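Local coordinates for hypothetical protein TT1561 (PDB 1UF3) that is of unknown function but binds calcium and belongs to the calcineurin-like metallophosphoesterases, so it is probably a metal-dependent phosphoesterase, at residues P65-P70 against Y108-V113; E99-W104 against W144-Y149; E171-I176 against E194-S199. All coordinates share one frame; numbering follows the deposited sequence.

Contact 1. Residues P65-P70 against Y108-V113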
loop_
_atom_site.group_PDB
_atom_site.type_symbol
_atom_site.label_atom_id
_atom_site.label_comp_id
_atom_site.label_asym_id
_atom_site.label_seq_id
_atom_site.Cartn_x
_atom_site.Cartn_y
_atom_site.Cartn_z
ATOM N N PRO A 65 13.936 0.794 -9.479
ATOM C CA PRO A 65 15.374 0.528 -9.523
ATOM C C PRO A 65 15.667 0.220 -10.991
ATOM O O PRO A 65 14.892 -0.493 -11.629
ATOM C CB PRO A 65 15.520 -0.704 -8.637
ATOM C CG PRO A 65 14.484 -0.448 -7.579
ATOM C CD PRO A 65 13.284 0.033 -8.394
ATOM N N THR A 66 16.768 0.749 -11.520
ATOM C CA THR A 66 17.107 0.547 -12.929
ATOM C C THR A 66 18.611 0.453 -13.124
ATOM O O THR A 66 19.373 1.250 -12.586
ATOM C CB THR A 66 16.543 1.706 -13.791
ATOM O OG1 THR A 66 15.127 1.769 -13.612
ATOM C CG2 THR A 66 16.836 1.504 -15.283
ATOM N N ALA A 67 19.051 -0.539 -13.889
ATOM C CA ALA A 67 20.472 -0.684 -14.129
ATOM C C ALA A 67 20.704 -0.795 -15.614
ATOM O O ALA A 67 19.905 -1.386 -16.337
ATOM C CB ALA A 67 21.025 -1.936 -13.419
ATOM N N TYR A 68 21.821 -0.254 -16.070
ATOM C CA TYR A 68 22.128 -0.322 -17.484
ATOM C C TYR A 68 23.620 -0.277 -17.739
ATOM O O TYR A 68 24.407 0.119 -16.860
ATOM C CB TYR A 68 21.402 0.820 -18.253
ATOM C CG TYR A 68 21.299 2.148 -17.506
ATOM C CD1 TYR A 68 20.110 2.530 -16.867
ATOM C CD2 TYR A 68 22.406 2.994 -17.388
ATOM C CE1 TYR A 68 20.033 3.742 -16.108
ATOM C CE2 TYR A 68 22.343 4.195 -16.635
ATOM C CZ TYR A 68 21.160 4.550 -15.998
ATOM O OH TYR A 68 21.146 5.668 -15.187
ATOM N N VAL A 69 24.019 -0.764 -18.917
ATOM C CA VAL A 69 25.413 -0.715 -19.336
ATOM C C VAL A 69 25.372 -0.230 -20.796
ATOM O O VAL A 69 24.380 -0.420 -21.512
ATOM C CB VAL A 69 26.134 -2.078 -19.235
ATOM C CG1 VAL A 69 26.091 -2.579 -17.801
ATOM C CG2 VAL A 69 25.519 -3.080 -20.183
ATOM N N PRO A 70 26.438 0.429 -21.241
ATOM C CA PRO A 70 26.470 0.932 -22.616
ATOM C C PRO A 70 26.864 -0.158 -23.619
ATOM O O PRO A 70 27.372 -1.225 -23.234
ATOM C CB PRO A 70 27.501 2.044 -22.528
ATOM C CG PRO A 70 28.528 1.436 -21.581
ATOM C CD PRO A 70 27.684 0.763 -20.512
ATOM N N TYR A 108 20.483 -8.382 -4.045
ATOM C CA TYR A 108 21.169 -8.757 -5.280
ATOM C C TYR A 108 22.283 -7.758 -5.511
ATOM O O TYR A 108 22.090 -6.568 -5.349
ATOM C CB TYR A 108 20.224 -8.758 -6.483
ATOM C CG TYR A 108 19.123 -9.777 -6.369
ATOM C CD1 TYR A 108 17.854 -9.406 -5.957
ATOM C CD2 TYR A 108 19.357 -11.130 -6.653
ATOM C CE1 TYR A 108 16.836 -10.347 -5.820
ATOM C CE2 TYR A 108 18.340 -12.067 -6.532
ATOM C CZ TYR A 108 17.086 -11.668 -6.114
ATOM O OH TYR A 108 16.057 -12.578 -5.988
ATOM N N LEU A 109 23.458 -8.262 -5.858
ATOM C CA LEU A 109 24.611 -7.434 -6.153
ATOM C C LEU A 109 24.595 -7.312 -7.697
ATOM O O LEU A 109 24.849 -8.300 -8.413
ATOM C CB LEU A 109 25.882 -8.135 -5.654
ATOM C CG LEU A 109 27.242 -7.479 -5.937
ATOM C CD1 LEU A 109 27.211 -6.037 -5.458
ATOM C CD2 LEU A 109 28.360 -8.248 -5.241
ATOM N N VAL A 110 24.246 -6.122 -8.193
ATOM C CA VAL A 110 24.161 -5.853 -9.631
ATOM C C VAL A 110 25.429 -5.189 -10.155
ATOM O O VAL A 110 25.902 -4.192 -9.618
ATOM C CB VAL A 110 22.945 -4.974 -9.946
ATOM C CG1 VAL A 110 22.770 -4.803 -11.489
ATOM C CG2 VAL A 110 21.699 -5.590 -9.337
ATOM N N ALA A 111 26.007 -5.771 -11.199
ATOM C CA ALA A 111 27.231 -5.234 -11.766
ATOM C C ALA A 111 27.284 -5.505 -13.264
ATOM O O ALA A 111 26.549 -6.355 -13.788
ATOM C CB ALA A 111 28.433 -5.866 -11.106
ATOM N N GLY A 112 28.174 -4.803 -13.948
ATOM C CA GLY A 112 28.286 -5.037 -15.376
ATOM C C GLY A 112 29.553 -4.545 -16.036
ATOM O O GLY A 112 30.406 -3.880 -15.425
ATOM N N VAL A 113 29.693 -4.940 -17.295
ATOM C CA VAL A 113 30.794 -4.504 -18.129
ATOM C C VAL A 113 30.150 -4.386 -19.524
ATOM O O VAL A 113 29.802 -5.397 -20.155
ATOM C CB VAL A 113 31.953 -5.497 -18.149
ATOM C CG1 VAL A 113 33.039 -4.968 -19.058
ATOM C CG2 VAL A 113 32.522 -5.695 -16.741
#

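Contact 2. Residues E99-W104 against W144-Y149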
loop_
_atom_site.group_PDB
_atom_site.type_symbol
_atom_site.label_atom_id
_atom_site.label_comp_id
_atom_site.label_asym_id
_atom_site.label_seq_id
_atom_site.Cartn_x
_atom_site.Cartn_y
_atom_site.Cartn_z
ATOM N N GLU A 99 31.375 -1.186 -15.111
ATOM C CA GLU A 99 32.615 -1.247 -14.319
ATOM C C GLU A 99 32.363 -0.992 -12.831
ATOM O O GLU A 99 33.299 -0.867 -12.050
ATOM C CB GLU A 99 33.678 -0.245 -14.807
ATOM C CG GLU A 99 33.887 -0.161 -16.316
ATOM C CD GLU A 99 34.966 0.861 -16.681
ATOM O OE1 GLU A 99 35.148 1.841 -15.931
ATOM O OE2 GLU A 99 35.633 0.692 -17.718
ATOM N N THR A 100 31.106 -0.911 -12.431
ATOM C CA THR A 100 30.836 -0.671 -11.029
ATOM C C THR A 100 29.698 -1.570 -10.522
ATOM O O THR A 100 29.401 -2.606 -11.140
ATOM C CB THR A 100 30.582 0.866 -10.789
ATOM O OG1 THR A 100 30.597 1.144 -9.388
ATOM C CG2 THR A 100 29.276 1.307 -11.391
ATOM N N PHE A 101 29.047 -1.199 -9.416
ATOM C CA PHE A 101 27.993 -2.054 -8.878
ATOM C C PHE A 101 26.973 -1.307 -8.028
ATOM O O PHE A 101 27.189 -0.155 -7.654
ATOM C CB PHE A 101 28.643 -3.126 -8.004
ATOM C CG PHE A 101 29.160 -2.592 -6.701
ATOM C CD1 PHE A 101 28.334 -2.559 -5.570
ATOM C CD2 PHE A 101 30.427 -2.027 -6.626
ATOM C CE1 PHE A 101 28.760 -1.965 -4.400
ATOM C CE2 PHE A 101 30.870 -1.428 -5.463
ATOM C CZ PHE A 101 30.029 -1.392 -4.339
ATOM N N THR A 102 25.855 -1.970 -7.747
ATOM C CA THR A 102 24.855 -1.410 -6.846
ATOM C C THR A 102 24.095 -2.599 -6.248
ATOM O O THR A 102 24.217 -3.711 -6.762
ATOM C CB THR A 102 23.872 -0.451 -7.558
ATOM O OG1 THR A 102 23.053 0.185 -6.572
ATOM C CG2 THR A 102 22.991 -1.183 -8.542
ATOM N N PHE A 103 23.348 -2.376 -5.159
ATOM C CA PHE A 103 22.564 -3.451 -4.545
ATOM C C PHE A 103 21.093 -3.193 -4.725
ATOM O O PHE A 103 20.627 -2.059 -4.601
ATOM C CB PHE A 103 22.784 -3.574 -3.025
ATOM C CG PHE A 103 24.129 -4.072 -2.633
ATOM C CD1 PHE A 103 25.077 -3.194 -2.116
ATOM C CD2 PHE A 103 24.440 -5.429 -2.719
ATOM C CE1 PHE A 103 26.313 -3.661 -1.686
ATOM C CE2 PHE A 103 25.665 -5.906 -2.300
ATOM C CZ PHE A 103 26.613 -5.030 -1.777
ATOM N N TRP A 104 20.352 -4.250 -5.024
ATOM C CA TRP A 104 18.916 -4.139 -5.138
ATOM C C TRP A 104 18.368 -4.945 -3.962
ATOM O O TRP A 104 19.056 -5.817 -3.432
ATOM C CB TRP A 104 18.411 -4.766 -6.417
ATOM C CG TRP A 104 18.481 -3.896 -7.621
ATOM C CD1 TRP A 104 18.865 -2.584 -7.680
ATOM C CD2 TRP A 104 18.188 -4.293 -8.962
ATOM N NE1 TRP A 104 18.832 -2.141 -8.987
ATOM C CE2 TRP A 104 18.420 -3.170 -9.794
ATOM C CE3 TRP A 104 17.757 -5.497 -9.547
ATOM C CZ2 TRP A 104 18.238 -3.212 -11.187
ATOM C CZ3 TRP A 104 17.575 -5.542 -10.938
ATOM C CH2 TRP A 104 17.819 -4.405 -11.737
ATOM N N TRP A 144 34.655 -9.764 -5.373
ATOM C CA TRP A 144 35.015 -10.828 -4.450
ATOM C C TRP A 144 35.143 -10.298 -3.024
ATOM O O TRP A 144 35.094 -11.073 -2.076
ATOM C CB TRP A 144 36.339 -11.499 -4.858
ATOM C CG TRP A 144 36.276 -12.276 -6.161
ATOM C CD1 TRP A 144 37.073 -12.097 -7.264
ATOM C CD2 TRP A 144 35.408 -13.377 -6.473
ATOM N NE1 TRP A 144 36.755 -13.023 -8.237
ATOM C CE2 TRP A 144 35.738 -13.816 -7.779
ATOM C CE3 TRP A 144 34.387 -14.037 -5.776
ATOM C CZ2 TRP A 144 35.079 -14.880 -8.401
ATOM C CZ3 TRP A 144 33.731 -15.095 -6.393
ATOM C CH2 TRP A 144 34.080 -15.506 -7.697
ATOM N N GLU A 145 35.306 -8.984 -2.867
ATOM C CA GLU A 145 35.431 -8.408 -1.532
ATOM C C GLU A 145 34.056 -8.385 -0.867
ATOM O O GLU A 145 33.948 -8.355 0.355
ATOM C CB GLU A 145 35.981 -6.975 -1.599
ATOM C CG GLU A 145 37.246 -6.806 -2.430
ATOM C CD GLU A 145 38.534 -6.698 -1.618
ATOM O OE1 GLU A 145 38.511 -6.858 -0.375
ATOM O OE2 GLU A 145 39.589 -6.452 -2.247
ATOM N N LEU A 146 33.008 -8.390 -1.683
ATOM C CA LEU A 146 31.646 -8.354 -1.173
ATOM C C LEU A 146 31.170 -9.793 -0.966
ATOM O O LEU A 146 31.060 -10.563 -1.915
ATOM C CB LEU A 146 30.746 -7.591 -2.161
ATOM C CG LEU A 146 31.336 -6.229 -2.573
ATOM C CD1 LEU A 146 30.317 -5.420 -3.352
ATOM C CD2 LEU A 146 31.773 -5.453 -1.319
ATOM N N LYS A 147 30.850 -10.130 0.279
ATOM C CA LYS A 147 30.472 -11.492 0.649
ATOM C C LYS A 147 29.023 -11.980 0.641
ATOM O O LYS A 147 28.105 -11.301 1.090
ATOM C CB LYS A 147 31.070 -11.801 2.039
ATOM C CG LYS A 147 32.578 -11.577 2.158
ATOM C CD LYS A 147 33.321 -12.279 1.023
ATOM C CE LYS A 147 34.782 -12.570 1.356
ATOM N NZ LYS A 147 35.619 -11.362 1.570
ATOM N N ASP A 148 28.833 -13.191 0.119
ATOM C CA ASP A 148 27.531 -13.857 0.114
ATOM C C ASP A 148 26.353 -13.190 -0.574
ATOM O O ASP A 148 25.221 -13.278 -0.081
ATOM C CB ASP A 148 27.113 -14.166 1.562
ATOM C CG ASP A 148 28.248 -14.770 2.372
ATOM O OD1 ASP A 148 28.944 -15.660 1.835
ATOM O OD2 ASP A 148 28.446 -14.349 3.541
ATOM N N TYR A 149 26.579 -12.532 -1.701
ATOM C CA TYR A 149 25.453 -11.909 -2.374
ATOM C C TYR A 149 25.157 -12.573 -3.710
ATOM O O TYR A 149 26.061 -12.852 -4.470
ATOM C CB TYR A 149 25.728 -10.420 -2.650
ATOM C CG TYR A 149 25.850 -9.511 -1.436
ATOM C CD1 TYR A 149 27.092 -9.163 -0.919
ATOM C CD2 TYR A 149 24.723 -8.986 -0.833
ATOM C CE1 TYR A 149 27.205 -8.312 0.165
ATOM C CE2 TYR A 149 24.822 -8.135 0.251
ATOM C CZ TYR A 149 26.058 -7.799 0.743
ATOM O OH TYR A 149 26.134 -6.921 1.805
#

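Contact 3. Residues E171-I176 against E194-S199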
loop_
_atom_site.group_PDB
_atom_site.type_symbol
_atom_site.label_atom_id
_atom_site.label_comp_id
_atom_site.label_asym_id
_atom_site.label_seq_id
_atom_site.Cartn_x
_atom_site.Cartn_y
_atom_site.Cartn_z
ATOM N N GLU A 171 35.621 -16.037 -23.270
ATOM C CA GLU A 171 36.082 -15.289 -22.105
ATOM C C GLU A 171 34.901 -14.871 -21.234
ATOM O O GLU A 171 34.948 -14.972 -20.003
ATOM C CB GLU A 171 36.854 -14.038 -22.530
ATOM C CG GLU A 171 38.351 -14.166 -22.408
ATOM C CD GLU A 171 38.928 -15.015 -23.485
ATOM O OE1 GLU A 171 38.310 -15.050 -24.573
ATOM O OE2 GLU A 171 39.989 -15.630 -23.254
ATOM N N VAL A 172 33.845 -14.383 -21.870
ATOM C CA VAL A 172 32.674 -13.966 -21.119
ATOM C C VAL A 172 32.069 -15.189 -20.430
ATOM O O VAL A 172 31.647 -15.119 -19.274
ATOM C CB VAL A 172 31.649 -13.294 -22.034
ATOM C CG1 VAL A 172 30.346 -13.095 -21.298
ATOM C CG2 VAL A 172 32.201 -11.944 -22.503
ATOM N N ALA A 173 32.037 -16.313 -21.140
ATOM C CA ALA A 173 31.513 -17.545 -20.579
ATOM C C ALA A 173 32.345 -17.873 -19.345
ATOM O O ALA A 173 31.808 -18.292 -18.313
ATOM C CB ALA A 173 31.620 -18.674 -21.599
ATOM N N HIS A 174 33.655 -17.656 -19.472
ATOM C CA HIS A 174 34.611 -17.922 -18.406
ATOM C C HIS A 174 34.375 -17.037 -17.165
ATOM O O HIS A 174 34.519 -17.505 -16.032
ATOM C CB HIS A 174 36.036 -17.752 -18.948
ATOM C CG HIS A 174 37.108 -18.118 -17.968
ATOM N ND1 HIS A 174 37.900 -17.175 -17.343
ATOM C CD2 HIS A 174 37.505 -19.322 -17.487
ATOM C CE1 HIS A 174 38.736 -17.784 -16.518
ATOM N NE2 HIS A 174 38.517 -19.087 -16.585
ATOM N N LEU A 175 33.992 -15.781 -17.383
ATOM C CA LEU A 175 33.715 -14.845 -16.282
ATOM C C LEU A 175 32.441 -15.317 -15.593
ATOM O O LEU A 175 32.308 -15.261 -14.378
ATOM C CB LEU A 175 33.478 -13.424 -16.811
ATOM C CG LEU A 175 34.552 -12.673 -17.607
ATOM C CD1 LEU A 175 33.920 -11.420 -18.243
ATOM C CD2 LEU A 175 35.722 -12.297 -16.704
ATOM N N ILE A 176 31.481 -15.765 -16.384
ATOM C CA ILE A 176 30.246 -16.247 -15.803
ATOM C C ILE A 176 30.538 -17.503 -14.978
ATOM O O ILE A 176 30.025 -17.651 -13.866
ATOM C CB ILE A 176 29.216 -16.529 -16.891
ATOM C CG1 ILE A 176 28.878 -15.212 -17.602
ATOM C CG2 ILE A 176 27.983 -17.176 -16.288
ATOM C CD1 ILE A 176 27.827 -15.325 -18.655
ATOM N N GLU A 194 19.034 -19.609 -21.435
ATOM C CA GLU A 194 19.592 -20.928 -21.180
ATOM C C GLU A 194 20.366 -20.888 -19.878
ATOM O O GLU A 194 20.648 -19.815 -19.360
ATOM C CB GLU A 194 20.558 -21.309 -22.305
ATOM C CG GLU A 194 19.901 -21.524 -23.647
ATOM C CD GLU A 194 19.495 -22.973 -23.834
ATOM O OE1 GLU A 194 18.465 -23.388 -23.264
ATOM O OE2 GLU A 194 20.235 -23.699 -24.535
HETATM N N MSE A 195 20.700 -22.060 -19.350
HETATM C CA MSE A 195 21.504 -22.132 -18.146
HETATM C C MSE A 195 22.943 -22.371 -18.600
HETATM O O MSE A 195 23.185 -23.090 -19.575
HETATM C CB MSE A 195 21.076 -23.306 -17.257
HETATM C CG MSE A 195 19.650 -23.242 -16.753
HETATM SE SE MSE A 195 19.346 -21.729 -15.551
HETATM C CE MSE A 195 20.821 -21.952 -14.351
ATOM N N LEU A 196 23.884 -21.742 -17.902
ATOM C CA LEU A 196 25.309 -21.901 -18.150
ATOM C C LEU A 196 25.795 -22.230 -16.745
ATOM O O LEU A 196 26.068 -21.330 -15.923
ATOM C CB LEU A 196 25.944 -20.593 -18.642
ATOM C CG LEU A 196 27.344 -20.736 -19.269
ATOM C CD1 LEU A 196 27.724 -19.450 -19.992
ATOM C CD2 LEU A 196 28.385 -21.104 -18.190
ATOM N N GLY A 197 25.870 -23.527 -16.463
ATOM C CA GLY A 197 26.266 -23.961 -15.140
ATOM C C GLY A 197 25.086 -23.598 -14.267
ATOM O O GLY A 197 23.938 -23.854 -14.629
ATOM N N ALA A 198 25.350 -22.960 -13.135
ATOM C CA ALA A 198 24.268 -22.562 -12.243
ATOM C C ALA A 198 23.737 -21.160 -12.576
ATOM O O ALA A 198 22.851 -20.653 -11.882
ATOM C CB ALA A 198 24.749 -22.608 -10.800
ATOM N N SER A 199 24.260 -20.549 -13.644
ATOM C CA SER A 199 23.850 -19.192 -14.050
ATOM C C SER A 199 22.767 -19.159 -15.117
ATOM O O SER A 199 22.866 -19.853 -16.119
ATOM C CB SER A 199 25.043 -18.398 -14.597
ATOM O OG SER A 199 26.180 -18.440 -13.753
#

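Contact 1. Residues P65-P70 against Y108-V113
The calcineurin-like metallophosphoesterase fold is a sandwich of two mixed beta sheets, and the meeting of Ala67 and Val69 with Val110 and Gly112 is a small worked example of how the two sheets face each other. Strand 66-69 belongs to one sheet and strand 108-118 to the other. The short axes run nearly parallel, 17° apart, and come within 7.3 Å at their closest, so the layers meet through side chains and not through backbone pairing. Ala67 and Val69, two residues apart, both point toward the other strand, where Val110 and Gly112 are spaced in the same way. The methyl CB of Ala67 lies 3.9 Å from CG1 of Val110. Val110 turns its CG1 anti to the backbone N (chi1 -174°), which brings that methyl up to the alanine.

At the second step the sizes are reversed: a branched valine from strand 66-69 faces a glycine. Val69 CG1 comes down onto the backbone, 4.1 Å from Gly112 CA and 4.3 Å from Val113 N. The alpha carbons of Val69 and Gly112 are 6.5 Å apart, against 7.8 Å for Ala67 and Val110, and a beta carbon on Gly112 would run into that valine methyl. Buried throughout, and with only carbon atoms meeting between the side chains, the contact lies near the centre of the chain. Leu154 of strand 151-155 touches both Val69 and Val110, Trp104 of strand 101-104 packs on Ala67, and on the other face of strand 66-69 Tyr68 reaches helix 77-90.

Contact 2. Residues E99-W104 against W144-Y149
Phe103 lays the CE2 corner of its ring over the face of Tyr149, 3.4 Å above the plane and close to the centre of the tyrosine ring. The nearest carbons, Phe103 CE2 and Tyr149 CE2, are 3.5 Å apart. With the centroids separated by 4.5 Å and the planes inclined at 46°, the pair is oblique, neither a parallel stack nor a T-shape. The two side chains cross at about a right angle. Phe103 holds its CG anti to the carbonyl carbon (chi1 -69°), a rotation that sends the ring out to the tyrosine.

Leu146 links this pair to Phe101. Its CD1 methyl makes a CH-pi contact with the Phe101 ring, 4.1 Å from the centroid and 17° off the normal, shifted somewhat toward the rim. The same methyl lies 4.0 Å from Phe103 CZ, so one leucine branch touches both phenylalanines. Phe101 and Leu146 approach from opposite directions, one from strand 101-104 and the other from the loop between helix 133-140 and strand 151-155. Strand 101-104 pairs antiparallel with strand 108-118 in a beta hairpin, whose Leu109 adds its side chain to the cluster, touching both phenylalanines and Leu146. Were Tyr149 an alanine, Phe103 would probably lose the flat surface that meets its CE2 corner, with a gap opened on that side and the ring less firmly fixed.

The cluster is also part of a subunit interface. Glu145 of the second subunit is hydrogen-bonded to Thr102 OG1 and Phe103 N, and Leu146 packs on Leu146 of that subunit. Asp148 OD2 forms a salt bridge with Arg3 NE of the third subunit.

Contact 3. Residues E171-I176 against E194-S199
Segment 171-176 is regular helix, its turns closed by bonds such as Ile176 N to Val172 O, whereas 194-199 is the end of a strand folded back on itself. A type II' beta turn from Leu196 to Ser199 makes that reversal, and the two end residues pair through both N-H groups: Ser199 N to Leu196 O is 3.0 Å and Leu196 N to Ser199 O is 2.8 Å. The turn needs a positive phi at Gly197 (71°), which favours glycine.

It is the tip of the hairpin joining strand 192-196 to strand 199-203, and helix 170-179 lies against it. Leu196 and Ser199, the two ends of the turn, both point toward the helix. The CD1 methyl of Leu196 reaches Ala173 and Ile176, one turn apart, at 4.3 Å from Ala173 CB and 4.3 Å from Ile176 CD1. Ile176 divides its branches: CG1 leads CD1 to the leucine, while CG2, anti to the backbone N, meets Ser199, 3.4 Å from OG and 3.6 Å from CB. That hydroxyl is hydrogen-bonded to Pro181 O, so its approach to the isoleucine methyl is a packing contact. Ile176 also touches Phe155 of strand 151-155.

In the fold
Contacts 1 and 2 interlock along the chain, since 99-104 falls between 65-70 and 108-113 and the latter comes before 144-149; contact 3 follows both. The first two lie 11 Å apart between centres and touch directly where strands 101-104 and 108-118 pair, with Val110 N 2.8 Å from Thr102 O. Contact 3 is about 17 Å from contact 1 and 18 Å from contact 2, centre to centre, without touching either. All three reach the sheet of strand 108-118: contact 1 ties it to the sheet of strand 66-69, contact 2 joins strand 101-104 to a loop beside neighbouring subunits, and contact 3 sets helix 170-179 against another hairpin. One sheet thus joins core, subunit interface and outer helix.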